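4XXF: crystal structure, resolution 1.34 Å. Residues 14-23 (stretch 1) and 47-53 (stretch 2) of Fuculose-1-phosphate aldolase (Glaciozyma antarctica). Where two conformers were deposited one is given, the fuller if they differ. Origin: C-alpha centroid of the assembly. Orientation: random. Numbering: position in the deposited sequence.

Stretch 1 (14-23) TVEAERAWLK
Stretch 2, residues 47-53: TVRDPEN

A helix can be fastened to the loop that follows a strand by one arginine reaching past a small apolar patch to two acids, and this aldolase offers a compact example. Residues 15-23 are helical (phi/psi near -63/-42), with Thr14 at the N-cap: its OG1 (chi1 p) accepts from Ala17 N at 3.0 Å. The helix packs on Val48, at the end of strand 47-49, and on loop residues 50-52, burying 402 Å² in all. The CA atoms of Leu22 and Val48 lie 7.5 Å apart and those of Arg19 and Pro51 6.3 Å, so stretch 2 advances as the helix is read backwards.

Thr47 (-124/150, chi1 p) is out of reach. Buried Val48 (-135/137, chi1 p) directs its CB toward the helix, where branched hydrocarbon meets its like: CG2 lies 4.3 Å from Leu22 CD2 (Leu22 m,t). Arg49 (-67/134) alternates, its CB pointing away. Asp50 (-64/141, chi1 t, chi2 -97°) and Arg19 (t,t,m, chi4 116°) both start sideways, but their ends come nearer in a salt bridge with two hydrogen bonds: Arg19 NE to Asp50 OD2 at 2.8 Å, nearly linear at 176°, and Arg19 NH2 to Asp50 OD1 at 3.0 Å. The guanidinium thus matches a buried charge. Asp50 OD1 also accepts from Glu52 N at 2.9 Å and Asn53 N at 3.2 Å, shaping the turn.

Pro51 (-77/-10, C-gamma endo) loses most surface here, 93 Å². Its compact ring fits close to the helix, with CD 3.9 Å from Leu22 CD1, CG 4.0 Å from Arg19 CB and CB 3.5 Å from Glu18 CD (Glu18 t,t, chi3 3°). Exposed Glu52 (-101/-43, t,t, chi3 24°) serves twice: its CB lies 3.7 Å from Val15 CG1 (chi1 t), and OE1 3.0 Å from Arg19 NH2, a second salt bridge. Water 1 donates to Glu52 OE1 (2.6 Å) and accepts from Arg19 NH1 (3.1 Å). Asn53 (-119/114, chi1 t, chi2 -35°) points CB sideways, without contact.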

# COMPACT_ATOMS: atom_id res chain seq x y z
N THR A 14 40.16 -8.75 -10.50
CA THR A 14 40.50 -10.08 -10.02
C THR A 14 39.22 -10.85 -9.71
O THR A 14 38.14 -10.25 -9.56
CB THR A 14 41.36 -10.04 -8.74
OG1 THR A 14 40.59 -9.47 -7.67
CG2 THR A 14 42.62 -9.22 -8.95
N VAL A 15 39.34 -12.16 -9.59
CA VAL A 15 38.21 -13.01 -9.22
C VAL A 15 37.70 -12.65 -7.81
O VAL A 15 36.49 -12.66 -7.56
CB VAL A 15 38.59 -14.51 -9.28
CG1 VAL A 15 37.47 -15.38 -8.72
CG2 VAL A 15 38.89 -14.91 -10.71
N GLU A 16 38.62 -12.31 -6.91
CA GLU A 16 38.24 -11.85 -5.58
C GLU A 16 37.41 -10.57 -5.63
O GLU A 16 36.43 -10.43 -4.89
CB GLU A 16 39.48 -11.62 -4.70
CG GLU A 16 40.28 -12.87 -4.34
CD GLU A 16 41.54 -12.57 -3.53
OE1 GLU A 16 41.90 -11.38 -3.36
OE2 GLU A 16 42.19 -13.54 -3.06
N ALA A 17 37.79 -9.64 -6.50
CA ALA A 17 37.03 -8.41 -6.66
C ALA A 17 35.63 -8.69 -7.22
O ALA A 17 34.64 -8.09 -6.79
CB ALA A 17 37.76 -7.43 -7.57
N GLU A 18 35.56 -9.59 -8.19
CA GLU A 18 34.28 -9.98 -8.76
C GLU A 18 33.39 -10.62 -7.69
O GLU A 18 32.20 -10.29 -7.61
CB GLU A 18 34.47 -10.94 -9.94
CG GLU A 18 33.14 -11.28 -10.59
CD GLU A 18 33.27 -12.11 -11.86
OE1 GLU A 18 34.40 -12.48 -12.23
OE2 GLU A 18 32.22 -12.39 -12.48
N ARG A 19 33.95 -11.52 -6.89
CA ARG A 19 33.17 -12.18 -5.85
C ARG A 19 32.62 -11.16 -4.87
O ARG A 19 31.46 -11.24 -4.46
CB ARG A 19 34.02 -13.23 -5.13
CG ARG A 19 33.24 -13.99 -4.07
CD ARG A 19 34.14 -15.00 -3.37
NE ARG A 19 34.48 -16.11 -4.26
CZ ARG A 19 35.71 -16.40 -4.67
NH1 ARG A 19 36.75 -15.68 -4.28
NH2 ARG A 19 35.89 -17.43 -5.48
N ALA A 20 33.44 -10.18 -4.48
CA ALA A 20 32.98 -9.16 -3.54
C ALA A 20 31.84 -8.35 -4.13
O ALA A 20 30.86 -8.04 -3.44
CB ALA A 20 34.14 -8.25 -3.13
N TRP A 21 31.94 -8.01 -5.42
CA TRP A 21 30.88 -7.26 -6.10
C TRP A 21 29.58 -8.07 -6.14
O TRP A 21 28.50 -7.56 -5.83
CB TRP A 21 31.29 -6.90 -7.54
CG TRP A 21 30.13 -6.38 -8.36
CD1 TRP A 21 29.27 -7.10 -9.14
CD2 TRP A 21 29.70 -5.01 -8.44
NE1 TRP A 21 28.34 -6.26 -9.71
CE2 TRP A 21 28.58 -4.98 -9.30
CE3 TRP A 21 30.15 -3.82 -7.87
CZ2 TRP A 21 27.91 -3.80 -9.61
CZ3 TRP A 21 29.48 -2.64 -8.18
CH2 TRP A 21 28.37 -2.64 -9.04
N LEU A 22 29.70 -9.33 -6.53
CA LEU A 22 28.53 -10.19 -6.68
C LEU A 22 27.83 -10.44 -5.36
O LEU A 22 26.60 -10.44 -5.32
CB LEU A 22 28.92 -11.51 -7.34
CG LEU A 22 29.32 -11.44 -8.81
CD1 LEU A 22 29.88 -12.78 -9.26
CD2 LEU A 22 28.13 -11.04 -9.69
N LYS A 23 28.57 -10.65 -4.28
CA LYS A 23 27.94 -10.85 -2.98
C LYS A 23 27.19 -9.60 -2.54
O LYS A 23 26.05 -9.68 -2.07
CB LYS A 23 28.99 -11.25 -1.93
CG LYS A 23 29.54 -12.67 -2.13
CD LYS A 23 30.60 -13.06 -1.09
CE LYS A 23 29.99 -13.20 0.30
NZ LYS A 23 31.03 -13.56 1.30
N THR A 47 20.01 -16.85 -5.70
CA THR A 47 21.34 -17.44 -5.80
C THR A 47 22.18 -16.75 -6.86
O THR A 47 21.65 -16.19 -7.83
CB THR A 47 21.27 -18.94 -6.17
OG1 THR A 47 20.51 -19.12 -7.37
CG2 THR A 47 20.63 -19.76 -5.04
N VAL A 48 23.50 -16.74 -6.64
CA VAL A 48 24.42 -16.36 -7.70
C VAL A 48 25.58 -17.36 -7.75
O VAL A 48 26.11 -17.79 -6.72
CB VAL A 48 24.94 -14.89 -7.52
CG1 VAL A 48 25.77 -14.74 -6.25
CG2 VAL A 48 25.74 -14.46 -8.74
N ARG A 49 25.94 -17.74 -8.96
CA ARG A 49 27.04 -18.65 -9.17
C ARG A 49 28.35 -18.00 -8.77
O ARG A 49 28.61 -16.84 -9.12
CB ARG A 49 27.09 -19.06 -10.64
CG ARG A 49 27.91 -20.28 -10.94
CD ARG A 49 28.03 -20.44 -12.42
NE ARG A 49 26.76 -20.66 -13.13
CZ ARG A 49 26.18 -21.85 -13.31
NH1 ARG A 49 26.71 -22.94 -12.76
NH2 ARG A 49 25.08 -21.97 -14.02
N ASP A 50 29.19 -18.72 -8.02
CA ASP A 50 30.51 -18.19 -7.68
C ASP A 50 31.34 -18.00 -8.94
O ASP A 50 31.29 -18.84 -9.84
CB ASP A 50 31.23 -19.13 -6.71
CG ASP A 50 32.52 -18.53 -6.20
OD1 ASP A 50 33.59 -18.86 -6.76
OD2 ASP A 50 32.46 -17.72 -5.25
N PRO A 51 32.12 -16.91 -9.01
CA PRO A 51 32.87 -16.65 -10.25
C PRO A 51 34.11 -17.50 -10.43
O PRO A 51 34.70 -17.47 -11.52
CB PRO A 51 33.25 -15.17 -10.11
CG PRO A 51 33.24 -14.91 -8.63
CD PRO A 51 32.13 -15.75 -8.09
N GLU A 52 34.52 -18.23 -9.41
CA GLU A 52 35.72 -19.07 -9.53
C GLU A 52 35.36 -20.53 -9.77
O GLU A 52 35.96 -21.19 -10.61
CB GLU A 52 36.59 -18.93 -8.29
CG GLU A 52 37.90 -19.68 -8.37
CD GLU A 52 38.86 -19.28 -7.28
OE1 GLU A 52 38.40 -18.79 -6.23
OE2 GLU A 52 40.09 -19.44 -7.48
N ASN A 53 34.37 -21.02 -9.03
CA ASN A 53 33.91 -22.40 -9.17
C ASN A 53 32.45 -22.41 -9.58
O ASN A 53 31.58 -22.02 -8.81
CB ASN A 53 34.11 -23.17 -7.86
CG ASN A 53 33.86 -24.67 -8.01
OD1 ASN A 53 32.99 -25.10 -8.77
ND2 ASN A 53 34.62 -25.46 -7.27
O HOH W 1 39.51 -16.72 -5.08